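Local coordinates for SPbeta prophage-derived aminoglycoside N(3')-acetyltransferase-like protein YokD (Bacillus subtilis, PDB 2NYG), which binds coenzyme A and, as a member of the antibiotic N-acetyltransferase family, probably acetylates amino groups, which may contribute to antibiotic resistance, at residues L34-L39 with S180-H185; A176-S181 with N246-S251. All coordinates share one frame; numbering follows the deposited sequence.

Contact 1 (L34-L39 with S180-H185). With COA (coenzyme A), chain G.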
loop_
_atom_site.group_PDB
_atom_site.type_symbol
_atom_site.label_atom_id
_atom_site.label_comp_id
_atom_site.label_asym_id
_atom_site.label_seq_id
_atom_site.Cartn_x
_atom_site.Cartn_y
_atom_site.Cartn_z
ATOM N N LEU A 34 12.164 -14.227 -7.790
ATOM C CA LEU A 34 11.997 -12.786 -7.887
ATOM C C LEU A 34 10.750 -12.577 -8.759
ATOM O O LEU A 34 10.685 -13.072 -9.892
ATOM C CB LEU A 34 13.216 -12.151 -8.557
ATOM C CG LEU A 34 13.270 -10.622 -8.628
ATOM C CD1 LEU A 34 13.281 -10.034 -7.221
ATOM C CD2 LEU A 34 14.509 -10.207 -9.398
ATOM N N VAL A 35 9.774 -11.840 -8.226
ATOM C CA VAL A 35 8.506 -11.591 -8.912
ATOM C C VAL A 35 8.252 -10.162 -9.389
ATOM O O VAL A 35 8.510 -9.189 -8.681
ATOM C CB VAL A 35 7.300 -11.982 -8.006
ATOM C CG1 VAL A 35 6.011 -11.988 -8.809
ATOM C CG2 VAL A 35 7.527 -13.341 -7.391
ATOM N N HIS A 36 7.709 -10.063 -10.596
ATOM C CA HIS A 36 7.348 -8.805 -11.221
ATOM C C HIS A 36 5.910 -9.044 -11.661
ATOM O O HIS A 36 5.637 -9.827 -12.567
ATOM C CB HIS A 36 8.261 -8.563 -12.397
ATOM C CG HIS A 36 9.710 -8.592 -12.034
ATOM N ND1 HIS A 36 10.317 -7.576 -11.329
ATOM C CD2 HIS A 36 10.667 -9.522 -12.255
ATOM C CE1 HIS A 36 11.585 -7.880 -11.133
ATOM N NE2 HIS A 36 11.822 -9.055 -11.684
ATOM N N SER A 37 4.983 -8.362 -11.009
ATOM C CA SER A 37 3.575 -8.585 -11.287
ATOM C C SER A 37 2.740 -7.441 -11.821
ATOM O O SER A 37 3.188 -6.308 -11.927
ATOM C CB SER A 37 2.913 -9.114 -10.013
ATOM O OG SER A 37 3.345 -8.376 -8.877
ATOM N N SER A 38 1.506 -7.789 -12.155
ATOM C CA SER A 38 0.481 -6.880 -12.642
ATOM C C SER A 38 -0.806 -7.483 -12.096
ATOM O O SER A 38 -1.334 -8.458 -12.647
ATOM C CB SER A 38 0.414 -6.869 -14.168
ATOM O OG SER A 38 -0.857 -6.413 -14.623
ATOM N N LEU A 39 -1.308 -6.923 -11.005
ATOM C CA LEU A 39 -2.523 -7.453 -10.421
ATOM C C LEU A 39 -3.690 -7.498 -11.408
ATOM O O LEU A 39 -4.423 -8.476 -11.430
ATOM C CB LEU A 39 -2.915 -6.656 -9.171
ATOM C CG LEU A 39 -4.283 -7.014 -8.563
ATOM C CD1 LEU A 39 -4.390 -8.517 -8.386
ATOM C CD2 LEU A 39 -4.477 -6.295 -7.233
ATOM N N SER A 180 10.658 -5.293 -17.435
ATOM C CA SER A 180 10.550 -5.184 -15.977
ATOM C C SER A 180 11.496 -6.094 -15.234
ATOM O O SER A 180 11.506 -6.076 -14.021
ATOM C CB SER A 180 9.144 -5.548 -15.497
ATOM O OG SER A 180 8.133 -4.770 -16.114
ATOM N N SER A 181 12.267 -6.912 -15.948
ATOM C CA SER A 181 13.192 -7.852 -15.304
ATOM C C SER A 181 14.381 -7.214 -14.636
ATOM O O SER A 181 15.481 -7.243 -15.165
ATOM C CB SER A 181 13.723 -8.883 -16.293
ATOM O OG SER A 181 12.878 -10.005 -16.343
ATOM N N THR A 182 14.165 -6.674 -13.448
ATOM C CA THR A 182 15.224 -6.028 -12.708
ATOM C C THR A 182 16.557 -6.783 -12.684
ATOM O O THR A 182 17.606 -6.157 -12.609
ATOM C CB THR A 182 14.771 -5.762 -11.266
ATOM O OG1 THR A 182 13.636 -4.899 -11.288
ATOM C CG2 THR A 182 15.865 -5.086 -10.479
ATOM N N CYS A 183 16.530 -8.112 -12.750
ATOM C CA CYS A 183 17.774 -8.869 -12.687
ATOM C C CYS A 183 18.803 -8.455 -13.742
ATOM O O CYS A 183 20.010 -8.495 -13.484
ATOM C CB CYS A 183 17.500 -10.370 -12.792
ATOM S SG CYS A 183 16.817 -10.884 -14.363
ATOM N N PHE A 184 18.339 -8.058 -14.925
ATOM C CA PHE A 184 19.249 -7.640 -15.986
ATOM C C PHE A 184 20.194 -6.506 -15.587
ATOM O O PHE A 184 21.350 -6.484 -16.018
ATOM C CB PHE A 184 18.455 -7.244 -17.226
ATOM C CG PHE A 184 17.855 -8.410 -17.945
ATOM C CD1 PHE A 184 16.713 -8.256 -18.716
ATOM C CD2 PHE A 184 18.431 -9.674 -17.841
ATOM C CE1 PHE A 184 16.151 -9.347 -19.370
ATOM C CE2 PHE A 184 17.877 -10.766 -18.489
ATOM C CZ PHE A 184 16.737 -10.604 -19.253
ATOM N N HIS A 185 19.705 -5.570 -14.774
ATOM C CA HIS A 185 20.535 -4.465 -14.334
ATOM C C HIS A 185 21.865 -5.001 -13.826
ATOM O O HIS A 185 22.897 -4.382 -14.043
ATOM C CB HIS A 185 19.874 -3.673 -13.197
ATOM C CG HIS A 185 18.778 -2.747 -13.633
ATOM N ND1 HIS A 185 18.987 -1.693 -14.494
ATOM C CD2 HIS A 185 17.473 -2.685 -13.273
ATOM C CE1 HIS A 185 17.860 -1.019 -14.644
ATOM N NE2 HIS A 185 16.926 -1.601 -13.914
HETATM N N1A COA G . -8.270 -8.451 -9.660
HETATM C C2A COA G . -7.638 -7.906 -10.784
HETATM N N3A COA G . -7.333 -6.560 -10.793
HETATM C C4A COA G . -7.647 -5.760 -9.715
HETATM C C5A COA G . -8.276 -6.267 -8.562
HETATM C C6A COA G . -8.598 -7.634 -8.542
HETATM N N6A COA G . -9.196 -8.172 -7.487
HETATM N N7A COA G . -8.450 -5.241 -7.678
HETATM C C8A COA G . -7.940 -4.111 -8.252
HETATM N N9A COA G . -7.440 -4.446 -9.528
HETATM C C1B COA G . -6.803 -3.592 -10.558
HETATM C C2B COA G . -7.005 -2.053 -10.441
HETATM O O2B COA G . -8.334 -1.598 -10.774
HETATM C C3B COA G . -5.948 -1.521 -11.391
HETATM O O3B COA G . -6.611 -1.530 -12.693
HETATM P P3B COA G . -6.659 -0.274 -13.737
HETATM O O7A COA G . -5.852 0.922 -13.174
HETATM O O8A COA G . -8.081 0.212 -13.885
HETATM O O9A COA G . -6.128 -0.744 -15.068
HETATM C C4B COA G . -4.786 -2.546 -11.290
HETATM O O4B COA G . -5.387 -3.750 -10.763
HETATM C C5B COA G . -3.616 -2.112 -10.343
HETATM O O5B COA G . -2.637 -3.194 -10.383
HETATM P P1A COA G . -1.099 -2.866 -10.589
HETATM O O1A COA G . -0.286 -4.118 -10.630
HETATM O O2A COA G . -0.605 -1.925 -9.481
HETATM O O3A COA G . -1.117 -2.085 -11.927
HETATM P P2A COA G . -1.260 -2.711 -13.398
HETATM O O4A COA G . -2.473 -2.125 -14.028
HETATM O O5A COA G . -1.358 -4.234 -13.409
HETATM O O6A COA G . 0.160 -2.198 -14.008
HETATM C CBP COA G . 2.639 -2.628 -13.696
HETATM C CCP COA G . 1.252 -3.100 -14.225
HETATM C CDP COA G . 2.691 -1.083 -13.595
HETATM C CEP COA G . 2.843 -3.312 -12.325
HETATM C CAP COA G . 3.719 -2.974 -14.777
HETATM O OAP COA G . 3.025 -3.552 -15.906
HETATM C C9P COA G . 4.822 -3.962 -14.324
HETATM O O9P COA G . 4.893 -5.121 -15.037
HETATM N N8P COA G . 5.685 -3.786 -13.290
HETATM C C7P COA G . 6.576 -4.872 -12.821
HETATM C C6P COA G . 6.697 -5.087 -11.306
#
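The imidazole of His36 turns one face to the backbone of Ser180 and Ser181, in the loop that leads into helix 183-187. The carbonyl oxygen of Ser180 stands 3.3 Å above the ring plane, displaced toward the rim on the ND1-CE1 side. Its angle to ND1 is poor, so the oxygen rests against the ring without accepting a hydrogen bond from it. Ser181 CA lies over the same face, 4.1 Å from His36 NE2. Thr182 approaches obliquely, its side chain crossing that of His36 at about a right angle and bringing OG1 to 3.6 Å from CE1. A chi1 of -56° puts His36 CG anti to the carbonyl carbon, beside the backbone N; coenzyme A C6P lies at the edge of the ring, near its plane. His36 belongs to strand 32-37, a central strand of the mixed sheet, between parallel neighbours 65-69 and 170-174; segment 180-185 packs against Leu34 and His36 of this strand. Leu34 also points toward segment 180-185, and its CD2 meets Cys183 N at 4.4 Å, while Leu252 of helix 252-268 touches the side chains of Leu34 and Cys183. Farther along the segment, Ser38 and Leu39 contact the cofactor. Ser38 OG, anti to its backbone N (chi1 158°), donates to diphosphate oxygen O5A, and Leu39 N donates to O1A of the other phosphate at 3.0 Å. The branched end of Leu39 lies against the adenine, with CG 3.8 Å from C4A. Gln114 N and Ser40 OG add further hydrogen bonds to the coenzyme. On the opposite segment, Ser180 OG makes a weak, long hydrogen bond to the pantetheine carbonyl O9P, 3.4 Å away.

Contact 2 (A176-S181 with N246-S251). With COA (coenzyme A), chain G.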
loop_
_atom_site.group_PDB
_atom_site.type_symbol
_atom_site.label_atom_id
_atom_site.label_comp_id
_atom_site.label_asym_id
_atom_site.label_seq_id
_atom_site.Cartn_x
_atom_site.Cartn_y
_atom_site.Cartn_z
ATOM N N ALA A 176 3.777 -9.488 -16.418
ATOM C CA ALA A 176 4.742 -8.478 -16.862
ATOM C C ALA A 176 5.634 -9.005 -17.969
ATOM O O ALA A 176 5.725 -10.206 -18.185
ATOM C CB ALA A 176 5.606 -8.027 -15.713
ATOM N N ASP A 177 6.303 -8.095 -18.663
ATOM C CA ASP A 177 7.207 -8.485 -19.738
ATOM C C ASP A 177 8.648 -8.289 -19.278
ATOM O O ASP A 177 8.904 -7.915 -18.134
ATOM C CB ASP A 177 6.948 -7.660 -21.006
ATOM C CG ASP A 177 7.171 -8.466 -22.287
ATOM O OD1 ASP A 177 8.142 -9.260 -22.353
ATOM O OD2 ASP A 177 6.372 -8.297 -23.233
ATOM N N PHE A 178 9.583 -8.540 -20.185
ATOM C CA PHE A 178 11.002 -8.412 -19.898
ATOM C C PHE A 178 11.489 -7.029 -19.494
ATOM O O PHE A 178 12.453 -6.898 -18.739
ATOM C CB PHE A 178 11.793 -8.888 -21.098
ATOM C CG PHE A 178 11.757 -10.369 -21.287
ATOM C CD1 PHE A 178 11.187 -10.928 -22.428
ATOM C CD2 PHE A 178 12.319 -11.212 -20.329
ATOM C CE1 PHE A 178 11.180 -12.310 -22.616
ATOM C CE2 PHE A 178 12.316 -12.590 -20.504
ATOM C CZ PHE A 178 11.748 -13.143 -21.652
ATOM N N ASP A 179 10.821 -6.001 -19.995
ATOM C CA ASP A 179 11.194 -4.622 -19.701
ATOM C C ASP A 179 11.168 -4.336 -18.210
ATOM O O ASP A 179 11.604 -3.274 -17.787
ATOM C CB ASP A 179 10.249 -3.657 -20.416
ATOM C CG ASP A 179 8.843 -3.714 -19.865
ATOM O OD1 ASP A 179 8.277 -4.824 -19.783
ATOM O OD2 ASP A 179 8.301 -2.649 -19.508
ATOM N N SER A 180 10.658 -5.293 -17.435
ATOM C CA SER A 180 10.550 -5.184 -15.977
ATOM C C SER A 180 11.496 -6.094 -15.234
ATOM O O SER A 180 11.506 -6.076 -14.021
ATOM C CB SER A 180 9.144 -5.548 -15.497
ATOM O OG SER A 180 8.133 -4.770 -16.114
ATOM N N SER A 181 12.267 -6.912 -15.948
ATOM C CA SER A 181 13.192 -7.852 -15.304
ATOM C C SER A 181 14.381 -7.214 -14.636
ATOM O O SER A 181 15.481 -7.243 -15.165
ATOM C CB SER A 181 13.723 -8.883 -16.293
ATOM O OG SER A 181 12.878 -10.005 -16.343
ATOM N N ASN A 246 -0.437 -13.617 -18.797
ATOM C CA ASN A 246 0.574 -14.439 -19.467
ATOM C C ASN A 246 1.838 -14.396 -18.653
ATOM O O ASN A 246 2.351 -13.322 -18.348
ATOM C CB ASN A 246 0.849 -13.906 -20.874
ATOM C CG ASN A 246 -0.299 -14.154 -21.812
ATOM O OD1 ASN A 246 -0.894 -13.218 -22.340
ATOM N ND2 ASN A 246 -0.626 -15.425 -22.022
ATOM N N CYS A 247 2.359 -15.561 -18.314
ATOM C CA CYS A 247 3.551 -15.583 -17.481
ATOM C C CYS A 247 4.710 -16.428 -17.973
ATOM O O CYS A 247 4.557 -17.341 -18.789
ATOM C CB CYS A 247 3.192 -16.084 -16.077
ATOM S SG CYS A 247 1.698 -15.401 -15.348
ATOM N N ARG A 248 5.892 -16.104 -17.470
ATOM C CA ARG A 248 7.035 -16.913 -17.778
ATOM C C ARG A 248 7.922 -16.975 -16.568
ATOM O O ARG A 248 8.057 -16.010 -15.830
ATOM C CB ARG A 248 7.785 -16.431 -19.017
ATOM C CG ARG A 248 8.122 -14.998 -19.110
ATOM C CD ARG A 248 8.630 -14.773 -20.521
ATOM N NE ARG A 248 8.325 -13.436 -21.017
ATOM C CZ ARG A 248 7.762 -13.183 -22.194
ATOM N NH1 ARG A 248 7.436 -14.179 -23.008
ATOM N NH2 ARG A 248 7.516 -11.933 -22.548
ATOM N N LEU A 249 8.472 -18.159 -16.343
ATOM C CA LEU A 249 9.348 -18.409 -15.216
ATOM C C LEU A 249 10.662 -18.893 -15.796
ATOM O O LEU A 249 10.666 -19.806 -16.622
ATOM C CB LEU A 249 8.744 -19.493 -14.313
ATOM C CG LEU A 249 9.668 -19.973 -13.191
ATOM C CD1 LEU A 249 9.766 -18.907 -12.113
ATOM C CD2 LEU A 249 9.160 -21.262 -12.608
ATOM N N PHE A 250 11.767 -18.283 -15.377
ATOM C CA PHE A 250 13.088 -18.682 -15.859
ATOM C C PHE A 250 14.190 -18.481 -14.830
ATOM O O PHE A 250 13.988 -17.861 -13.791
ATOM C CB PHE A 250 13.434 -17.929 -17.145
ATOM C CG PHE A 250 13.409 -16.438 -17.001
ATOM C CD1 PHE A 250 14.494 -15.755 -16.455
ATOM C CD2 PHE A 250 12.303 -15.706 -17.435
ATOM C CE1 PHE A 250 14.480 -14.366 -16.350
ATOM C CE2 PHE A 250 12.282 -14.319 -17.335
ATOM C CZ PHE A 250 13.372 -13.648 -16.793
ATOM N N SER A 251 15.359 -19.026 -15.140
ATOM C CA SER A 251 16.530 -18.941 -14.275
ATOM C C SER A 251 17.078 -17.510 -14.220
ATOM O O SER A 251 17.247 -16.870 -15.250
ATOM C CB SER A 251 17.600 -19.886 -14.801
ATOM O OG SER A 251 18.775 -19.776 -14.028
HETATM N N1A COA G . -8.270 -8.451 -9.660
HETATM C C2A COA G . -7.638 -7.906 -10.784
HETATM N N3A COA G . -7.333 -6.560 -10.793
HETATM C C4A COA G . -7.647 -5.760 -9.715
HETATM C C5A COA G . -8.276 -6.267 -8.562
HETATM C C6A COA G . -8.598 -7.634 -8.542
HETATM N N6A COA G . -9.196 -8.172 -7.487
HETATM N N7A COA G . -8.450 -5.241 -7.678
HETATM C C8A COA G . -7.940 -4.111 -8.252
HETATM N N9A COA G . -7.440 -4.446 -9.528
HETATM C C1B COA G . -6.803 -3.592 -10.558
HETATM C C2B COA G . -7.005 -2.053 -10.441
HETATM O O2B COA G . -8.334 -1.598 -10.774
HETATM C C3B COA G . -5.948 -1.521 -11.391
HETATM O O3B COA G . -6.611 -1.530 -12.693
HETATM P P3B COA G . -6.659 -0.274 -13.737
HETATM O O7A COA G . -5.852 0.922 -13.174
HETATM O O8A COA G . -8.081 0.212 -13.885
HETATM O O9A COA G . -6.128 -0.744 -15.068
HETATM C C4B COA G . -4.786 -2.546 -11.290
HETATM O O4B COA G . -5.387 -3.750 -10.763
HETATM C C5B COA G . -3.616 -2.112 -10.343
HETATM O O5B COA G . -2.637 -3.194 -10.383
HETATM P P1A COA G . -1.099 -2.866 -10.589
HETATM O O1A COA G . -0.286 -4.118 -10.630
HETATM O O2A COA G . -0.605 -1.925 -9.481
HETATM O O3A COA G . -1.117 -2.085 -11.927
HETATM P P2A COA G . -1.260 -2.711 -13.398
HETATM O O4A COA G . -2.473 -2.125 -14.028
HETATM O O5A COA G . -1.358 -4.234 -13.409
HETATM O O6A COA G . 0.160 -2.198 -14.008
HETATM C CBP COA G . 2.639 -2.628 -13.696
HETATM C CCP COA G . 1.252 -3.100 -14.225
HETATM C CDP COA G . 2.691 -1.083 -13.595
HETATM C CEP COA G . 2.843 -3.312 -12.325
HETATM C CAP COA G . 3.719 -2.974 -14.777
HETATM O OAP COA G . 3.025 -3.552 -15.906
HETATM C C9P COA G . 4.822 -3.962 -14.324
HETATM O O9P COA G . 4.893 -5.121 -15.037
HETATM N N8P COA G . 5.685 -3.786 -13.290
HETATM C C7P COA G . 6.576 -4.872 -12.821
HETATM C C6P COA G . 6.697 -5.087 -11.306
#
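The guanidinium of Arg248 lies parallel to the Phe178 ring, over one face but offset toward its CE1-CZ rim, the two planes only 3° apart. Phe178 CE1 stands 3.3 Å above the guanidinium plane, offset toward its rim, and Arg248 NE in turn sits over the phenyl face, 3.5 Å from CE1. Asp177 OD1 approaches the guanidinium edge near its plane, with the carboxylate itself turned out of it. These groups join the loop after strand 170-174, which makes a short 3-10 turn at 178-180, to strand 245-251, the antiparallel neighbour of strand 170-174 in the mixed sheet. Arg248 and Phe250, two residues apart, both point from the strand toward that loop. The Phe178 ring also meets Phe250, with centroids 5.9 Å apart and planes inclined at 38°, an oblique pair whose apolar contact runs between Phe178 CE2 and Phe250 CE2 at 3.6 Å. Ser181 brings its hydroxyl in plane to the edge of the Phe250 ring, OG lying 3.7 Å from CZ. Met237 touches Phe178, Arg248 and Phe250, adding an apolar side chain to the group. Two acids draw on the arginine: Glu232, of helix 224-234, forms a salt bridge with NH1, and Asp177 forms another with NH2. The hydrogen bond within the Asp177 bridge is weak, its angle at the proton being 129°, although OD1 and NH2 are 2.8 Å apart. OD1 is also tied down by Gln225 NE2, so several donors converge on this one carboxylate oxygen and would be expected to favour the ionised form of Asp177. Among them is Phe178 N, which reaches the OD1 lone pair anti to the other carboxylate oxygen, at 2.7 Å.

Contact 1 and contact 2 have centres about 7 Å apart and share Ser180 and Ser181 on the loop between strand 170-174 and helix 183-187. Ser181 serves both: its backbone lies against the imidazole in contact 1, while its CB points away from segment 34-39 and toward segment 246-251. The contacts also touch directly, where Ala176 CB packs 3.6 Å from His36 O. Both reach coenzyme A. Contact 1 follows it from adenine to pantetheine, whereas contact 2 borders it only through Ala176 and Ser180. The Asp177 side chain is about 10 Å from that of Ser41, a CoA-binding residue.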